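PDB 4GBJ: 6-phosphogluconate dehydrogenase NAD-binding from Dyadobacter fermentans, which probably binds NAD or NADP and acts as an oxidoreductase of the 6-phosphogluconate and 3-hydroxyisobutyrate dehydrogenase type. Local coordinates for residues 7-13 / 29-35; 63-69 / 91-97. All coordinates share one frame; numbering follows the deposited sequence.

Overall arrangement
Both interactions belong to one parallel region of the sheet in the family's Rossmann-type nucleotide-binding domain. Interaction 1 pairs strands 8-11 and 31-34, and is complete before interaction 2, between strands 64-67 and 92-95, begins along the chain. In space the order is 31-34, 8-11, 64-67, 92-95, so the two contacts are adjacent, their centres about 9 Å apart. Strands 8-11 and 64-67 join them: Ala9 O lies 2.8 Å from Phe66 N and Leu11 N 2.8 Å from Phe66 O, both probable hydrogen bonds. Rossmann domains receive the dinucleotide at the C-terminal edge of these strands, so the loops that follow, among them the Gly12 turn, probably lie near the cofactor site.

Interaction 1 of 2, residues 7-13 / 29-35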
loop_
_atom_site.group_PDB
_atom_site.type_symbol
_atom_site.label_atom_id
_atom_site.label_comp_id
_atom_site.label_asym_id
_atom_site.label_seq_id
_atom_site.Cartn_x
_atom_site.Cartn_y
_atom_site.Cartn_z
ATOM N N LYS B 7 32.233 7.002 -26.175
ATOM C CA LYS B 7 32.122 5.566 -25.913
ATOM C C LYS B 7 30.644 5.176 -25.712
ATOM O O LYS B 7 30.100 4.482 -26.574
ATOM C CB LYS B 7 32.966 5.171 -24.684
ATOM C CG LYS B 7 32.759 3.760 -24.147
ATOM C CD LYS B 7 32.972 3.731 -22.631
ATOM C CE LYS B 7 33.112 2.331 -22.090
ATOM N NZ LYS B 7 34.509 1.821 -22.230
ATOM N N ILE B 8 30.024 5.558 -24.560
ATOM C CA ILE B 8 28.625 5.198 -24.258
ATOM C C ILE B 8 27.678 6.234 -24.868
ATOM O O ILE B 8 27.815 7.431 -24.575
ATOM C CB ILE B 8 28.386 5.042 -22.712
ATOM C CG1 ILE B 8 29.059 3.755 -22.186
ATOM C CG2 ILE B 8 26.858 4.970 -22.368
ATOM C CD1 ILE B 8 29.200 3.721 -20.723
ATOM N N ALA B 9 26.722 5.804 -25.715
ATOM C CA ALA B 9 25.732 6.771 -26.237
ATOM C C ALA B 9 24.590 6.912 -25.220
ATOM O O ALA B 9 24.200 5.937 -24.595
ATOM C CB ALA B 9 25.193 6.346 -27.591
ATOM N N PHE B 10 24.088 8.115 -25.037
ATOM C CA PHE B 10 23.036 8.404 -24.078
ATOM C C PHE B 10 22.006 9.282 -24.740
ATOM O O PHE B 10 22.246 10.461 -24.974
ATOM C CB PHE B 10 23.618 9.083 -22.826
ATOM C CG PHE B 10 22.782 8.847 -21.601
ATOM C CD1 PHE B 10 23.155 7.900 -20.662
ATOM C CD2 PHE B 10 21.616 9.566 -21.390
ATOM C CE1 PHE B 10 22.383 7.686 -19.521
ATOM C CE2 PHE B 10 20.837 9.344 -20.249
ATOM C CZ PHE B 10 21.228 8.415 -19.316
ATOM N N LEU B 11 20.851 8.716 -25.023
ATOM C CA LEU B 11 19.776 9.386 -25.741
ATOM C C LEU B 11 18.584 9.710 -24.827
ATOM O O LEU B 11 17.974 8.806 -24.284
ATOM C CB LEU B 11 19.335 8.481 -26.887
ATOM C CG LEU B 11 20.449 7.961 -27.812
ATOM C CD1 LEU B 11 19.873 7.077 -28.894
ATOM C CD2 LEU B 11 21.184 9.096 -28.476
ATOM N N GLY B 12 18.258 10.994 -24.683
ATOM C CA GLY B 12 17.146 11.442 -23.855
ATOM C C GLY B 12 17.660 11.926 -22.518
ATOM O O GLY B 12 18.101 11.116 -21.703
ATOM N N LEU B 13 17.590 13.248 -22.285
ATOM C CA LEU B 13 18.158 13.920 -21.135
ATOM C C LEU B 13 17.105 14.716 -20.374
ATOM O O LEU B 13 17.341 15.870 -19.997
ATOM C CB LEU B 13 19.287 14.859 -21.595
ATOM C CG LEU B 13 20.337 14.262 -22.537
ATOM C CD1 LEU B 13 21.320 15.331 -22.980
ATOM C CD2 LEU B 13 21.098 13.142 -21.868
ATOM N N TYR B 29 33.029 7.266 -17.054
ATOM C CA TYR B 29 32.613 6.847 -18.394
ATOM C C TYR B 29 32.550 8.029 -19.347
ATOM O O TYR B 29 32.019 9.084 -18.995
ATOM C CB TYR B 29 31.239 6.192 -18.367
ATOM C CG TYR B 29 31.186 4.874 -17.642
ATOM C CD1 TYR B 29 31.512 3.689 -18.289
ATOM C CD2 TYR B 29 30.725 4.793 -16.333
ATOM C CE1 TYR B 29 31.528 2.474 -17.610
ATOM C CE2 TYR B 29 30.710 3.581 -15.648
ATOM C CZ TYR B 29 31.080 2.413 -16.299
ATOM O OH TYR B 29 30.962 1.179 -15.692
ATOM N N GLU B 30 32.995 7.817 -20.584
ATOM C CA GLU B 30 32.918 8.825 -21.643
ATOM C C GLU B 30 31.514 8.739 -22.271
ATOM O O GLU B 30 31.094 7.629 -22.626
ATOM C CB GLU B 30 34.046 8.571 -22.663
ATOM C CG GLU B 30 33.949 9.301 -24.000
ATOM C CD GLU B 30 35.102 9.008 -24.949
ATOM O OE1 GLU B 30 35.570 7.843 -24.995
ATOM O OE2 GLU B 30 35.530 9.943 -25.662
ATOM N N LEU B 31 30.764 9.877 -22.350
ATOM C CA LEU B 31 29.419 9.888 -22.931
ATOM C C LEU B 31 29.287 10.776 -24.144
ATOM O O LEU B 31 29.703 11.930 -24.093
ATOM C CB LEU B 31 28.319 10.382 -21.946
ATOM C CG LEU B 31 28.041 9.648 -20.639
ATOM C CD1 LEU B 31 26.762 10.131 -20.051
ATOM C CD2 LEU B 31 27.944 8.199 -20.826
ATOM N N VAL B 32 28.535 10.289 -25.164
ATOM C CA VAL B 32 28.141 11.060 -26.342
ATOM C C VAL B 32 26.618 11.115 -26.224
ATOM O O VAL B 32 25.931 10.079 -26.239
ATOM C CB VAL B 32 28.698 10.574 -27.700
ATOM C CG1 VAL B 32 28.386 9.108 -27.980
ATOM C CG2 VAL B 32 28.239 11.483 -28.836
ATOM N N VAL B 33 26.114 12.322 -25.955
ATOM C CA VAL B 33 24.724 12.536 -25.594
ATOM C C VAL B 33 23.939 13.225 -26.680
ATOM O O VAL B 33 24.486 13.817 -27.606
ATOM C CB VAL B 33 24.588 13.275 -24.256
ATOM C CG1 VAL B 33 25.403 12.582 -23.165
ATOM C CG2 VAL B 33 24.963 14.762 -24.362
ATOM N N TRP B 34 22.633 13.079 -26.575
ATOM C CA TRP B 34 21.667 13.634 -27.517
ATOM C C TRP B 34 20.341 13.823 -26.836
ATOM O O TRP B 34 19.957 13.055 -25.943
ATOM C CB TRP B 34 21.500 12.721 -28.730
ATOM C CG TRP B 34 20.458 13.159 -29.721
ATOM C CD1 TRP B 34 20.659 13.895 -30.852
ATOM C CD2 TRP B 34 19.061 12.815 -29.710
ATOM N NE1 TRP B 34 19.475 14.055 -31.535
ATOM C CE2 TRP B 34 18.480 13.387 -30.866
ATOM C CE3 TRP B 34 18.245 12.085 -28.832
ATOM C CZ2 TRP B 34 17.121 13.283 -31.146
ATOM C CZ3 TRP B 34 16.899 11.955 -29.129
ATOM C CH2 TRP B 34 16.345 12.570 -30.261
ATOM N N ASN B 35 19.621 14.826 -27.285
ATOM C CA ASN B 35 18.291 15.098 -26.772
ATOM C C ASN B 35 17.505 15.842 -27.825
ATOM O O ASN B 35 18.091 16.680 -28.514
ATOM C CB ASN B 35 18.420 15.914 -25.483
ATOM C CG ASN B 35 17.160 15.935 -24.669
ATOM O OD1 ASN B 35 16.642 14.890 -24.272
ATOM N ND2 ASN B 35 16.668 17.112 -24.332
#
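Ile8, Phe10 and Gly12 of segment 7-13 exchange backbone hydrogen bonds with Glu30, Val32 and Trp34 of segment 29-35, five in all, from Ile8 N to Glu30 O at one end to Gly12 N to Trp34 O at the other. The strands run parallel, 4.7 Å apart at closest approach. Beyond the last backbone bond a side chain takes over: Leu13 N gives a short hydrogen bond of 2.7 Å to Asn35 OD1, nearly straight at 167°, though the N-H comes from above the amide plane. Asn35 ND2 in turn bonds Thr37 O, and the two bonds together should fix the rotation of the amide. Leu13 lies against the same residue, and its CD1 also meets Val33 CG2 at 3.9 Å.

One face of the sheet carries Ile8, Phe10, Leu31 and Val33. With chi1 at -72°, Ile8 has CG1 opposite its carbonyl carbon, and the chain runs out so that CD1 sits 3.4 Å from Tyr29 CD1. Leu31 CD2 packs on CB and CG2 of Ile8, while Phe10 CB touches Val33 CG1 at 3.9 Å. Helix 17-26 packs on this face, Ile20 and Leu24 against Phe10, Ala21 and Leu25 against Leu31. On the other face Leu11 CD2 meets Trp34 CB at 3.6 Å, and Trp34 NE1 donates a hydrogen bond to Glu53 O.

Strand 8-11, helix 17-26 and strand 31-34 form a beta-alpha-beta unit. Gly12 opens a GxGxxG pattern with Gly14 and Gly17, consistent with the dinucleotide-binding turn of a Rossmann fold.

Interaction 2 of 2, residues 63-69 / 91-97; sequences GIVFSVL and GVHVSMS
Ser67 and His93 meet through their side chains across two parallel strands, Ser67 OG lying 2.7 Å from His93 NE2 in a hydrogen bond at the edge of the imidazole and in its plane. The two torsions explain the meeting. Ser67 turns OG between its own backbone N and carbonyl carbon (chi1 69°), while His93 has CG anti to its backbone N (chi1 172°) and lays the ring along the sheet toward the serine. Ser95 CB sits over one face of that ring, and ND1 is bound by His111 NE2, so both ring nitrogens have partners.

A water continues the polar row, gripped by Ser67 OG, Ser95 OG and Ser97 OG, each at 2.7 Å; Ser95 OG also bonds Tyr118 OH. Ser97 OG accepts a further bond from Leu69 N at 2.7 Å, tying together the two segments just past strands 64-67 and 92-95.

The other face is apolar. Phe66 and Val94 lie side by side, and Val94 CB stands over the phenyl ring, 3.9 Å from its centroid, in a CH-pi contact. Met96, present as selenomethionine, approaches the same ring at its edge, a Met-aromatic contact with SE 5.2 Å from the centroid. A bend at chi3 (-70°) brings its CE to 3.7 Å from Phe66 CD1. Within the sheet, five backbone hydrogen bonds join the strands, from Val92 N to Gly63 O through to Met96 N to Ser67 O.

These are neighbouring strands in the parallel core of the Rossmann-type sheet; the Ser97 side chain lies about 9 Å from that of Lys174, the predicted active-site residue. Helix 143-153 packs on the Phe66 side through Arg148, Ile152 and Val153. On the serine side, Phe79 stacks on His93 and Tyr118 meets it edge-to-face. Strand 8-11 borders 64-67, and Val75 of helix 72-78 touches both Leu69 and Ser97.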
loop_
_atom_site.group_PDB
_atom_site.type_symbol
_atom_site.label_atom_id
_atom_site.label_comp_id
_atom_site.label_asym_id
_atom_site.label_seq_id
_atom_site.Cartn_x
_atom_site.Cartn_y
_atom_site.Cartn_z
ATOM N N GLY B 63 28.913 -0.893 -29.634
ATOM C CA GLY B 63 28.944 -0.137 -28.388
ATOM C C GLY B 63 27.679 -0.252 -27.555
ATOM O O GLY B 63 26.861 -1.133 -27.779
ATOM N N ILE B 64 27.539 0.631 -26.554
ATOM C CA ILE B 64 26.424 0.683 -25.616
ATOM C C ILE B 64 25.634 1.956 -25.845
ATOM O O ILE B 64 26.221 3.023 -25.976
ATOM C CB ILE B 64 26.931 0.629 -24.150
ATOM C CG1 ILE B 64 27.586 -0.727 -23.838
ATOM C CG2 ILE B 64 25.789 0.906 -23.153
ATOM C CD1 ILE B 64 28.659 -0.640 -22.764
ATOM N N VAL B 65 24.305 1.865 -25.861
ATOM C CA VAL B 65 23.478 3.062 -25.964
ATOM C C VAL B 65 22.410 2.981 -24.866
ATOM O O VAL B 65 21.787 1.961 -24.707
ATOM C CB VAL B 65 22.861 3.304 -27.367
ATOM C CG1 VAL B 65 22.087 2.073 -27.875
ATOM C CG2 VAL B 65 21.942 4.532 -27.324
ATOM N N PHE B 66 22.266 4.021 -24.085
ATOM C CA PHE B 66 21.194 4.130 -23.096
ATOM C C PHE B 66 20.137 5.031 -23.677
ATOM O O PHE B 66 20.506 5.998 -24.324
ATOM C CB PHE B 66 21.690 4.737 -21.781
ATOM C CG PHE B 66 22.455 3.808 -20.871
ATOM C CD1 PHE B 66 21.885 3.331 -19.707
ATOM C CD2 PHE B 66 23.748 3.407 -21.182
ATOM C CE1 PHE B 66 22.569 2.443 -18.888
ATOM C CE2 PHE B 66 24.438 2.532 -20.346
ATOM C CZ PHE B 66 23.837 2.041 -19.215
ATOM N N SER B 67 18.845 4.764 -23.418
ATOM C CA SER B 67 17.792 5.695 -23.789
ATOM C C SER B 67 16.811 5.855 -22.655
ATOM O O SER B 67 16.505 4.903 -21.918
ATOM C CB SER B 67 17.064 5.260 -25.058
ATOM O OG SER B 67 16.279 4.093 -24.864
ATOM N N VAL B 68 16.316 7.069 -22.500
ATOM C CA VAL B 68 15.279 7.317 -21.505
ATOM C C VAL B 68 14.416 8.386 -22.115
ATOM O O VAL B 68 14.880 9.509 -22.363
ATOM C CB VAL B 68 15.797 7.613 -20.085
ATOM C CG1 VAL B 68 16.670 8.831 -20.027
ATOM C CG2 VAL B 68 14.632 7.748 -19.107
ATOM N N LEU B 69 13.215 7.960 -22.551
ATOM C CA LEU B 69 12.282 8.797 -23.277
ATOM C C LEU B 69 10.901 8.693 -22.666
ATOM O O LEU B 69 10.685 7.885 -21.768
ATOM C CB LEU B 69 12.301 8.393 -24.747
ATOM C CG LEU B 69 13.695 8.488 -25.420
ATOM C CD1 LEU B 69 13.716 7.778 -26.740
ATOM C CD2 LEU B 69 14.105 9.929 -25.668
ATOM N N GLY B 91 26.217 -4.897 -30.213
ATOM C CA GLY B 91 25.799 -3.622 -29.660
ATOM C C GLY B 91 24.737 -3.884 -28.608
ATOM O O GLY B 91 24.042 -4.906 -28.669
ATOM N N VAL B 92 24.681 -3.051 -27.581
ATOM C CA VAL B 92 23.725 -3.236 -26.481
ATOM C C VAL B 92 22.946 -1.942 -26.246
ATOM O O VAL B 92 23.561 -0.891 -26.095
ATOM C CB VAL B 92 24.423 -3.697 -25.173
ATOM C CG1 VAL B 92 23.414 -3.832 -24.034
ATOM C CG2 VAL B 92 25.160 -5.019 -25.377
ATOM N N HIS B 93 21.590 -2.030 -26.211
ATOM C CA HIS B 93 20.707 -0.911 -25.946
ATOM C C HIS B 93 20.039 -1.130 -24.590
ATOM O O HIS B 93 19.348 -2.122 -24.415
ATOM C CB HIS B 93 19.650 -0.785 -27.062
ATOM C CG HIS B 93 18.566 0.235 -26.791
ATOM N ND1 HIS B 93 17.402 0.266 -27.550
ATOM C CD2 HIS B 93 18.528 1.268 -25.903
ATOM C CE1 HIS B 93 16.665 1.245 -27.044
ATOM N NE2 HIS B 93 17.315 1.890 -26.061
ATOM N N VAL B 94 20.318 -0.264 -23.629
ATOM C CA VAL B 94 19.719 -0.260 -22.286
ATOM C C VAL B 94 18.555 0.721 -22.352
ATOM O O VAL B 94 18.725 1.934 -22.396
ATOM C CB VAL B 94 20.747 0.097 -21.193
ATOM C CG1 VAL B 94 20.141 -0.092 -19.803
ATOM C CG2 VAL B 94 21.996 -0.756 -21.341
ATOM N N SER B 95 17.374 0.174 -22.402
ATOM C CA SER B 95 16.158 0.908 -22.664
ATOM C C SER B 95 15.440 1.143 -21.337
ATOM O O SER B 95 14.835 0.240 -20.756
ATOM C CB SER B 95 15.332 0.105 -23.663
ATOM O OG SER B 95 14.101 0.728 -24.001
HETATM N N MSE B 96 15.587 2.321 -20.817
HETATM C CA MSE B 96 15.067 2.656 -19.468
HETATM C C MSE B 96 13.707 3.339 -19.446
HETATM O O MSE B 96 13.188 3.597 -18.366
HETATM C CB MSE B 96 16.070 3.509 -18.762
HETATM C CG MSE B 96 17.441 2.829 -18.705
HETATM SE SE MSE B 96 18.667 3.740 -17.528
HETATM C CE MSE B 96 18.913 5.257 -18.577
ATOM N N SER B 97 13.095 3.571 -20.595
ATOM C CA SER B 97 11.797 4.222 -20.605
ATOM C C SER B 97 10.695 3.323 -20.004
ATOM O O SER B 97 10.754 2.101 -20.131
ATOM C CB SER B 97 11.406 4.551 -22.038
ATOM O OG SER B 97 12.376 5.365 -22.668
HETATM O O HOH W 1 13.981 3.398 -23.641
#